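Local structure of UL37 (Suid herpesvirus 1, 4K70) at residues Arg142-Ala150 with Phe222-Leu231; Gln178-Asn189 with Leu385-Asp393. The protein is an inner tegument protein of the virus particle that probably helps to control viral trafficking, represented here by its N-terminal half. All coordinates share one frame; numbering follows the deposited sequence. Where two conformers were deposited one is given.

Contact 1: Arg142-Ala150 with Phe222-Leu231; sequences RSADDVLAA and FFHDRQNPTL
Asp145 and Asn228 pass side by side, pointing opposite ways, where the short helix 144-149 meets the turn between helices 208-223 and 229-240. Along Asp145, CB lies 4.1 Å from Asn228 ND2 and CG is nearer to it. At the tip, OD1 accepts from Asn228 ND2 at 2.9 Å, with an N-H...O angle of 156°. OD1 lies close to the plane of the Asn228 amide, but the amide nitrogen sits above the carboxylate plane, 52° out of it. The same OD1 lies at the edge of the Phe223 ring, in its plane, 3.1 Å from CE2. A water accepts from Asn228 ND2 and donates to Asp145 O, so the amide reaches both the side chain and the backbone of this helical residue. The preceding residue, Ala144, sets its CB over one face of the same ring in a CH-pi contact, 4.1 Å from the centroid. Leu148, with CG anti to the backbone N (chi1 -178°), sends CD2 toward the start of the second helix, 4.0 Å from Leu231 CB. Val198 of helix 191-201 also touches Leu148, while Tyr275 packs on Phe223 and Leu231. Asn228 is the N-cap of helix 229-240, OD1 facing Leu231 N, though OD1 is modelled too close to a neighbour for that bond's detail to be sure; its amide nitrogen ties helix 144-149 to the turn joining two consecutive helices of this all-helical protein.

Contact 2: Gln178-Asn189 with Leu385-Asp393; sequences QDGLRYVAQHTN and LDDYGPGLD. With CA (calcium ion), chain D; NA (sodium ion), chain F.
With CG anti to the carbonyl carbon (chi1 -64°) and the chain bent at chi2, Gln178 curls its amide toward Leu392, while Arg182, CG anti to the backbone N (chi1 173°), runs out extended as far as NE and crosses Asp393 at a slant. Gln178 OE1 accepts from Leu392 N at 2.7 Å in a nearly straight bond, the donor tilted from the carbonyl plane. A water donates to Gln178 O and OE1 and accepts from Asp393 N, a second link to helix 392-402. In the Asp393 conformer given, one of two modelled and so less certain, Arg182 NH1 forms a salt bridge with OD1 at 3.2 Å; OD1 lies at the guanidinium edge, in its plane, and is met on its own syn side, the two planes 88° apart. Leu181 CD1 packs 3.8 Å from Gly391 CA; farther along, Ala185 CB rests 3.5 Å from Tyr388 O. Asn189 ND2 donates to Tyr388 O at 2.8 Å, on a lone pair, and weakly to Asp386 O. The CB bonds of Asp386 and Asp387 point away from the helix; Asp386 OD1 (2.4 Å) and Asp387 OD2 (2.3 Å) bind the calcium ion with Arg383 O, and Asp386 OD1 a sodium ion with His382 O. Helix 175-188 thus lies along the metal-bearing connection between helices 366-385 and 392-402, with helix 464-481 against Gln178 and Leu392, helix 156-159 against Asn189 and Tyr388, and helix 333-342 against Leu385 and Tyr388.

The two contacts interlock along the chain, their segments following in the order 142-150, 178-189, 222-231, 385-393. Their centres are about 23 Å apart and their nearest atoms about 6 Å, without touching. Contact 2 lies near the middle of the chain, about 3 Å from its centre, whereas contact 1 lies about 22 Å out. Helix 191-201, which follows 178-189 almost directly, packs on both segments of contact 1 and so joins the two regions. Asp386 and Asp387 of contact 2 bind a calcium ion, and Asp386 a sodium ion as well; the side chain of Phe222 is about 9 Å from that of Asp386 and about 9 Å from a bound sodium ion.

Contact 1: Arg142-Ala150 with Phe222-Leu231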
loop_
_atom_site.group_PDB
_atom_site.type_symbol
_atom_site.label_atom_id
_atom_site.label_comp_id
_atom_site.label_asym_id
_atom_site.label_seq_id
_atom_site.Cartn_x
_atom_site.Cartn_y
_atom_site.Cartn_z
ATOM N N ARG A 142 -13.215 -1.283 -8.957
ATOM C CA ARG A 142 -12.595 -2.591 -9.115
ATOM C C ARG A 142 -11.703 -2.569 -10.338
ATOM O O ARG A 142 -10.675 -3.252 -10.392
ATOM C CB ARG A 142 -13.677 -3.676 -9.253
ATOM C CG ARG A 142 -13.205 -4.997 -9.864
ATOM C CD ARG A 142 -14.362 -5.999 -9.978
ATOM N NE ARG A 142 -14.852 -6.421 -8.665
ATOM C CZ ARG A 142 -15.943 -7.161 -8.462
ATOM N NH1 ARG A 142 -16.690 -7.559 -9.484
ATOM N NH2 ARG A 142 -16.294 -7.493 -7.226
ATOM N N SER A 143 -12.099 -1.756 -11.311
ATOM C CA SER A 143 -11.466 -1.767 -12.620
ATOM C C SER A 143 -11.150 -0.367 -13.105
ATOM O O SER A 143 -11.762 0.604 -12.670
ATOM C CB SER A 143 -12.395 -2.433 -13.633
ATOM O OG SER A 143 -13.637 -1.750 -13.689
ATOM N N ALA A 144 -10.207 -0.278 -14.031
ATOM C CA ALA A 144 -9.907 0.993 -14.670
ATOM C C ALA A 144 -11.183 1.540 -15.325
ATOM O O ALA A 144 -11.450 2.740 -15.269
ATOM C CB ALA A 144 -8.802 0.811 -15.688
ATOM N N ASP A 145 -11.978 0.642 -15.916
ATOM C CA ASP A 145 -13.242 1.019 -16.549
ATOM C C ASP A 145 -14.161 1.714 -15.539
ATOM O O ASP A 145 -14.781 2.727 -15.852
ATOM C CB ASP A 145 -13.962 -0.210 -17.135
ATOM C CG ASP A 145 -13.265 -0.785 -18.365
ATOM O OD1 ASP A 145 -12.458 -0.080 -18.989
ATOM O OD2 ASP A 145 -13.540 -1.955 -18.723
ATOM N N ASP A 146 -14.247 1.161 -14.333
ATOM C CA ASP A 146 -15.070 1.745 -13.274
ATOM C C ASP A 146 -14.604 3.150 -12.880
ATOM O O ASP A 146 -15.416 4.058 -12.714
ATOM C CB ASP A 146 -15.050 0.861 -12.023
ATOM C CG ASP A 146 -15.973 -0.347 -12.130
ATOM O OD1 ASP A 146 -16.991 -0.286 -12.865
ATOM O OD2 ASP A 146 -15.675 -1.359 -11.454
ATOM N N VAL A 147 -13.294 3.321 -12.715
ATOM C CA VAL A 147 -12.753 4.614 -12.287
ATOM C C VAL A 147 -12.937 5.694 -13.340
ATOM O O VAL A 147 -13.218 6.845 -13.023
ATOM C CB VAL A 147 -11.266 4.528 -11.942
ATOM C CG1 VAL A 147 -10.710 5.931 -11.693
ATOM C CG2 VAL A 147 -11.058 3.647 -10.727
ATOM N N LEU A 148 -12.768 5.312 -14.597
ATOM C CA LEU A 148 -12.951 6.238 -15.709
ATOM C C LEU A 148 -14.380 6.782 -15.741
ATOM O O LEU A 148 -14.606 7.957 -16.049
ATOM C CB LEU A 148 -12.622 5.531 -17.019
ATOM C CG LEU A 148 -12.713 6.334 -18.313
ATOM C CD1 LEU A 148 -11.541 7.282 -18.444
ATOM C CD2 LEU A 148 -12.751 5.376 -19.479
ATOM N N ALA A 149 -15.341 5.920 -15.403
ATOM C CA ALA A 149 -16.748 6.299 -15.386
ATOM C C ALA A 149 -17.084 7.179 -14.178
ATOM O O ALA A 149 -17.846 8.141 -14.294
ATOM C CB ALA A 149 -17.629 5.059 -15.414
ATOM N N ALA A 150 -16.508 6.846 -13.026
ATOM C CA ALA A 150 -16.673 7.648 -11.813
ATOM C C ALA A 150 -15.306 7.901 -11.188
ATOM O O ALA A 150 -14.875 7.159 -10.302
ATOM C CB ALA A 150 -17.590 6.940 -10.830
ATOM N N PHE A 222 -2.955 2.908 -18.083
ATOM C CA PHE A 222 -4.034 2.135 -17.470
ATOM C C PHE A 222 -4.852 1.211 -18.362
ATOM O O PHE A 222 -5.592 0.366 -17.851
ATOM C CB PHE A 222 -4.966 3.082 -16.716
ATOM C CG PHE A 222 -4.279 3.846 -15.621
ATOM C CD1 PHE A 222 -4.000 3.237 -14.408
ATOM C CD2 PHE A 222 -3.902 5.171 -15.803
ATOM C CE1 PHE A 222 -3.364 3.929 -13.403
ATOM C CE2 PHE A 222 -3.269 5.868 -14.790
ATOM C CZ PHE A 222 -3.003 5.246 -13.593
ATOM N N PHE A 223 -4.746 1.358 -19.677
ATOM C CA PHE A 223 -5.587 0.542 -20.547
ATOM C C PHE A 223 -4.814 -0.299 -21.541
ATOM O O PHE A 223 -5.318 -1.319 -22.009
ATOM C CB PHE A 223 -6.651 1.398 -21.249
ATOM C CG PHE A 223 -7.717 1.904 -20.320
ATOM C CD1 PHE A 223 -7.529 3.084 -19.613
ATOM C CD2 PHE A 223 -8.899 1.189 -20.132
ATOM C CE1 PHE A 223 -8.502 3.553 -18.745
ATOM C CE2 PHE A 223 -9.880 1.650 -19.270
ATOM C CZ PHE A 223 -9.686 2.837 -18.572
ATOM N N HIS A 224 -3.583 0.108 -21.826
ATOM C CA HIS A 224 -2.736 -0.531 -22.833
ATOM C C HIS A 224 -3.510 -0.854 -24.103
ATOM O O HIS A 224 -3.808 0.041 -24.897
ATOM C CB HIS A 224 -2.056 -1.783 -22.276
ATOM C CG HIS A 224 -1.065 -1.499 -21.186
ATOM N ND1 HIS A 224 0.298 -1.501 -21.398
ATOM C CD2 HIS A 224 -1.241 -1.203 -19.877
ATOM C CE1 HIS A 224 0.919 -1.223 -20.265
ATOM N NE2 HIS A 224 0.007 -1.036 -19.325
ATOM N N ASP A 225 -3.852 -2.126 -24.283
ATOM C CA ASP A 225 -4.520 -2.561 -25.509
ATOM C C ASP A 225 -6.020 -2.762 -25.336
ATOM O O ASP A 225 -6.728 -3.059 -26.296
ATOM C CB ASP A 225 -3.883 -3.840 -26.050
ATOM C CG ASP A 225 -2.606 -3.570 -26.824
ATOM O OD1 ASP A 225 -2.516 -2.508 -27.477
ATOM O OD2 ASP A 225 -1.691 -4.419 -26.776
ATOM N N ARG A 226 -6.502 -2.590 -24.113
ATOM C CA ARG A 226 -7.919 -2.740 -23.820
ATOM C C ARG A 226 -8.684 -1.479 -24.184
ATOM O O ARG A 226 -8.447 -0.414 -23.615
ATOM C CB ARG A 226 -8.118 -3.028 -22.338
ATOM C CG ARG A 226 -7.079 -3.948 -21.761
ATOM C CD ARG A 226 -7.337 -4.184 -20.289
ATOM N NE ARG A 226 -6.952 -5.541 -19.921
ATOM C CZ ARG A 226 -5.764 -5.865 -19.427
ATOM N NH1 ARG A 226 -4.844 -4.924 -19.222
ATOM N NH2 ARG A 226 -5.502 -7.131 -19.136
ATOM N N GLN A 227 -9.625 -1.609 -25.108
ATOM C CA GLN A 227 -10.361 -0.463 -25.614
ATOM C C GLN A 227 -11.486 -0.053 -24.678
ATOM O O GLN A 227 -12.334 -0.865 -24.304
ATOM C CB GLN A 227 -10.933 -0.786 -26.995
ATOM C CG GLN A 227 -9.914 -1.343 -27.964
ATOM C CD GLN A 227 -9.611 -0.385 -29.094
ATOM O OE1 GLN A 227 -10.383 0.540 -29.368
ATOM N NE2 GLN A 227 -8.480 -0.597 -29.760
ATOM N N ASN A 228 -11.486 1.215 -24.296
ATOM C CA ASN A 228 -12.589 1.785 -23.549
ATOM C C ASN A 228 -13.227 2.830 -24.440
ATOM O O ASN A 228 -12.578 3.805 -24.818
ATOM C CB ASN A 228 -12.089 2.424 -22.257
ATOM C CG ASN A 228 -13.210 2.984 -21.413
ATOM O OD1 ASN A 228 -13.866 3.950 -21.794
ATOM N ND2 ASN A 228 -13.430 2.387 -20.251
ATOM N N PRO A 229 -14.497 2.618 -24.804
ATOM C CA PRO A 229 -15.202 3.509 -25.731
ATOM C C PRO A 229 -15.312 4.948 -25.228
ATOM O O PRO A 229 -15.212 5.876 -26.037
ATOM C CB PRO A 229 -16.590 2.861 -25.860
ATOM C CG PRO A 229 -16.701 1.923 -24.691
ATOM C CD PRO A 229 -15.312 1.450 -24.431
ATOM N N THR A 230 -15.496 5.145 -23.926
ATOM C CA THR A 230 -15.624 6.505 -23.405
ATOM C C THR A 230 -14.288 7.275 -23.438
ATOM O O THR A 230 -14.255 8.460 -23.770
ATOM C CB THR A 230 -16.310 6.532 -22.015
ATOM O OG1 THR A 230 -15.585 7.381 -21.123
ATOM C CG2 THR A 230 -16.391 5.131 -21.431
ATOM N N LEU A 231 -13.191 6.587 -23.125
ATOM C CA LEU A 231 -11.851 7.146 -23.309
ATOM C C LEU A 231 -11.609 7.456 -24.780
ATOM O O LEU A 231 -11.076 8.509 -25.130
ATOM C CB LEU A 231 -10.786 6.159 -22.827
ATOM C CG LEU A 231 -9.329 6.583 -23.030
ATOM C CD1 LEU A 231 -9.014 7.890 -22.267
ATOM C CD2 LEU A 231 -8.391 5.471 -22.608
HETATM O O HOH W 1 -15.697 3.470 -18.550
#

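Contact 2: Gln178-Asn189 with Leu385-Asp393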
loop_
_atom_site.group_PDB
_atom_site.type_symbol
_atom_site.label_atom_id
_atom_site.label_comp_id
_atom_site.label_asym_id
_atom_site.label_seq_id
_atom_site.Cartn_x
_atom_site.Cartn_y
_atom_site.Cartn_z
ATOM N N GLN A 178 -1.834 -7.597 9.021
ATOM C CA GLN A 178 -0.763 -6.974 8.248
ATOM C C GLN A 178 -0.760 -7.469 6.794
ATOM O O GLN A 178 -0.473 -6.703 5.867
ATOM C CB GLN A 178 0.586 -7.215 8.934
ATOM C CG GLN A 178 0.647 -6.549 10.301
ATOM C CD GLN A 178 0.502 -5.047 10.169
ATOM O OE1 GLN A 178 0.985 -4.472 9.199
ATOM N NE2 GLN A 178 -0.169 -4.410 11.124
ATOM N N ASP A 179 -1.097 -8.746 6.601
ATOM C CA ASP A 179 -1.273 -9.279 5.254
ATOM C C ASP A 179 -2.474 -8.632 4.574
ATOM O O ASP A 179 -2.430 -8.347 3.380
ATOM C CB ASP A 179 -1.456 -10.808 5.271
ATOM C CG ASP A 179 -0.171 -11.552 5.621
ATOM O OD1 ASP A 179 0.921 -10.950 5.506
ATOM O OD2 ASP A 179 -0.255 -12.735 6.022
ATOM N N GLY A 180 -3.549 -8.409 5.328
ATOM C CA GLY A 180 -4.760 -7.823 4.767
ATOM C C GLY A 180 -4.544 -6.374 4.349
ATOM O O GLY A 180 -5.088 -5.914 3.343
ATOM N N LEU A 181 -3.774 -5.636 5.145
ATOM C CA LEU A 181 -3.400 -4.256 4.790
ATOM C C LEU A 181 -2.625 -4.197 3.467
ATOM O O LEU A 181 -2.874 -3.340 2.613
ATOM C CB LEU A 181 -2.551 -3.650 5.898
ATOM C CG LEU A 181 -3.275 -3.435 7.233
ATOM C CD1 LEU A 181 -2.330 -2.893 8.289
ATOM C CD2 LEU A 181 -4.473 -2.499 7.044
ATOM N N ARG A 182 -1.671 -5.104 3.312
ATOM C CA ARG A 182 -0.947 -5.244 2.043
ATOM C C ARG A 182 -1.889 -5.476 0.865
ATOM O O ARG A 182 -1.741 -4.873 -0.204
ATOM C CB ARG A 182 0.056 -6.391 2.130
ATOM C CG ARG A 182 0.751 -6.730 0.799
ATOM C CD ARG A 182 1.686 -7.909 0.998
ATOM N NE ARG A 182 1.921 -8.676 -0.223
ATOM C CZ ARG A 182 2.997 -8.555 -0.998
ATOM N NH1 ARG A 182 3.947 -7.678 -0.689
ATOM N NH2 ARG A 182 3.117 -9.305 -2.092
ATOM N N TYR A 183 -2.870 -6.348 1.071
ATOM C CA TYR A 183 -3.838 -6.676 0.041
ATOM C C TYR A 183 -4.701 -5.489 -0.328
ATOM O O TYR A 183 -4.974 -5.254 -1.505
ATOM C CB TYR A 183 -4.735 -7.835 0.510
ATOM C CG TYR A 183 -5.637 -8.392 -0.570
ATOM C CD1 TYR A 183 -5.191 -9.415 -1.417
ATOM C CD2 TYR A 183 -6.925 -7.895 -0.758
ATOM C CE1 TYR A 183 -6.006 -9.932 -2.405
ATOM C CE2 TYR A 183 -7.750 -8.408 -1.755
ATOM C CZ TYR A 183 -7.285 -9.427 -2.569
ATOM O OH TYR A 183 -8.096 -9.947 -3.557
ATOM N N VAL A 184 -5.168 -4.752 0.679
ATOM C CA VAL A 184 -6.038 -3.616 0.421
ATOM C C VAL A 184 -5.313 -2.538 -0.373
ATOM O O VAL A 184 -5.869 -1.981 -1.316
ATOM C CB VAL A 184 -6.565 -2.996 1.737
ATOM C CG1 VAL A 184 -7.275 -1.685 1.456
ATOM C CG2 VAL A 184 -7.511 -3.976 2.420
ATOM N N ALA A 185 -4.082 -2.249 0.035
ATOM C CA ALA A 185 -3.246 -1.235 -0.612
ATOM C C ALA A 185 -3.019 -1.612 -2.078
ATOM O O ALA A 185 -3.273 -0.823 -2.987
ATOM C CB ALA A 185 -1.926 -1.116 0.114
ATOM N N GLN A 186 -2.583 -2.846 -2.301
ATOM C CA GLN A 186 -2.313 -3.330 -3.653
ATOM C C GLN A 186 -3.536 -3.247 -4.581
ATOM O O GLN A 186 -3.392 -3.099 -5.790
ATOM C CB GLN A 186 -1.754 -4.749 -3.590
ATOM C CG GLN A 186 -1.787 -5.508 -4.901
ATOM C CD GLN A 186 -1.472 -6.990 -4.728
ATOM O OE1 GLN A 186 -1.769 -7.589 -3.677
ATOM N NE2 GLN A 186 -0.877 -7.593 -5.763
ATOM N N HIS A 187 -4.737 -3.305 -4.012
ATOM C CA HIS A 187 -5.966 -3.312 -4.804
ATOM C C HIS A 187 -6.732 -1.996 -4.876
ATOM O O HIS A 187 -7.792 -1.925 -5.500
ATOM C CB HIS A 187 -6.882 -4.468 -4.345
ATOM C CG HIS A 187 -6.340 -5.815 -4.711
ATOM N ND1 HIS A 187 -5.431 -6.489 -3.926
ATOM C CD2 HIS A 187 -6.505 -6.563 -5.829
ATOM C CE1 HIS A 187 -5.078 -7.613 -4.531
ATOM N NE2 HIS A 187 -5.720 -7.684 -5.685
ATOM N N THR A 188 -6.198 -0.944 -4.265
ATOM C CA THR A 188 -6.890 0.343 -4.255
ATOM C C THR A 188 -6.036 1.549 -4.691
ATOM O O THR A 188 -6.520 2.421 -5.411
ATOM C CB THR A 188 -7.483 0.629 -2.853
ATOM O OG1 THR A 188 -6.422 0.608 -1.888
ATOM C CG2 THR A 188 -8.508 -0.440 -2.481
ATOM N N ASN A 189 -4.786 1.610 -4.243
ATOM C CA ASN A 189 -3.930 2.788 -4.474
ATOM C C ASN A 189 -3.695 3.168 -5.947
ATOM O O ASN A 189 -3.584 4.356 -6.291
ATOM C CB ASN A 189 -2.570 2.605 -3.794
ATOM C CG ASN A 189 -2.633 2.802 -2.297
ATOM O OD1 ASN A 189 -3.407 3.613 -1.808
ATOM N ND2 ASN A 189 -1.821 2.059 -1.561
ATOM N N LEU A 385 3.580 4.559 -4.260
ATOM C CA LEU A 385 2.148 4.777 -4.076
ATOM C C LEU A 385 1.326 3.485 -4.012
ATOM O O LEU A 385 0.393 3.386 -3.209
ATOM C CB LEU A 385 1.592 5.715 -5.150
ATOM C CG LEU A 385 0.084 5.969 -5.089
ATOM C CD1 LEU A 385 -0.346 6.526 -3.735
ATOM C CD2 LEU A 385 -0.369 6.872 -6.230
ATOM N N ASP A 386 1.664 2.491 -4.831
ATOM C CA ASP A 386 0.874 1.251 -4.836
ATOM C C ASP A 386 0.972 0.500 -3.517
ATOM O O ASP A 386 0.093 -0.292 -3.179
ATOM C CB ASP A 386 1.226 0.322 -6.033
ATOM C CG ASP A 386 2.575 -0.384 -5.868
ATOM O OD1 ASP A 386 3.615 0.202 -6.253
ATOM O OD2 ASP A 386 2.595 -1.531 -5.364
ATOM N N ASP A 387 2.022 0.767 -2.753
ATOM C CA ASP A 387 2.261 0.018 -1.536
ATOM C C ASP A 387 1.742 0.771 -0.321
ATOM O O ASP A 387 1.686 0.218 0.771
ATOM C CB ASP A 387 3.749 -0.211 -1.361
ATOM C CG ASP A 387 4.344 -0.972 -2.515
ATOM O OD1 ASP A 387 4.043 -2.182 -2.625
ATOM O OD2 ASP A 387 5.096 -0.362 -3.298
ATOM N N TYR A 388 1.352 2.021 -0.529
ATOM C CA TYR A 388 1.098 2.930 0.586
ATOM C C TYR A 388 -0.007 2.454 1.530
ATOM O O TYR A 388 -1.132 2.187 1.101
ATOM C CB TYR A 388 0.750 4.325 0.085
ATOM C CG TYR A 388 0.738 5.320 1.219
ATOM C CD1 TYR A 388 -0.404 5.516 1.993
ATOM C CD2 TYR A 388 1.882 6.025 1.546
ATOM C CE1 TYR A 388 -0.405 6.405 3.054
ATOM C CE2 TYR A 388 1.888 6.923 2.591
ATOM C CZ TYR A 388 0.744 7.107 3.345
ATOM O OH TYR A 388 0.772 8.003 4.377
ATOM N N GLY A 389 0.321 2.372 2.816
ATOM C CA GLY A 389 -0.662 2.028 3.824
ATOM C C GLY A 389 -0.135 2.128 5.240
ATOM O O GLY A 389 1.011 2.525 5.464
ATOM N N PRO A 390 -0.974 1.758 6.214
ATOM C CA PRO A 390 -0.625 2.012 7.610
ATOM C C PRO A 390 0.017 0.829 8.320
ATOM O O PRO A 390 -0.037 0.777 9.549
ATOM C CB PRO A 390 -1.985 2.317 8.236
ATOM C CG PRO A 390 -2.927 1.421 7.474
ATOM C CD PRO A 390 -2.392 1.381 6.055
ATOM N N GLY A 391 0.623 -0.093 7.583
ATOM C CA GLY A 391 1.162 -1.292 8.199
ATOM C C GLY A 391 2.607 -1.653 7.882
ATOM O O GLY A 391 3.366 -0.869 7.308
ATOM N N LEU A 392 2.976 -2.869 8.270
ATOM C CA LEU A 392 4.345 -3.361 8.185
ATOM C C LEU A 392 4.846 -3.495 6.752
ATOM O O LEU A 392 6.010 -3.207 6.454
ATOM C CB LEU A 392 4.412 -4.725 8.860
ATOM C CG LEU A 392 5.761 -5.419 8.938
ATOM C CD1 LEU A 392 6.766 -4.473 9.567
ATOM C CD2 LEU A 392 5.629 -6.696 9.753
ATOM N N ASP A 393 3.973 -3.962 5.870
ATOM C CA ASP A 393 4.312 -4.134 4.459
ATOM C C ASP A 393 4.789 -2.832 3.820
ATOM O O ASP A 393 5.715 -2.825 3.006
ATOM C CB ASP A 393 3.108 -4.641 3.672
ATOM C CG ASP A 393 3.443 -4.909 2.220
ATOM O OD1 ASP A 393 4.145 -5.904 1.967
ATOM O OD2 ASP A 393 3.013 -4.135 1.337
HETATM CA CA CA D . 5.813 -0.225 -5.464
HETATM NA NA NA F . 3.283 2.251 -8.127
HETATM O O HOH W 2 0.926 -4.612 6.222
HETATM O O HOH W 3 8.000 -0.343 -4.450
#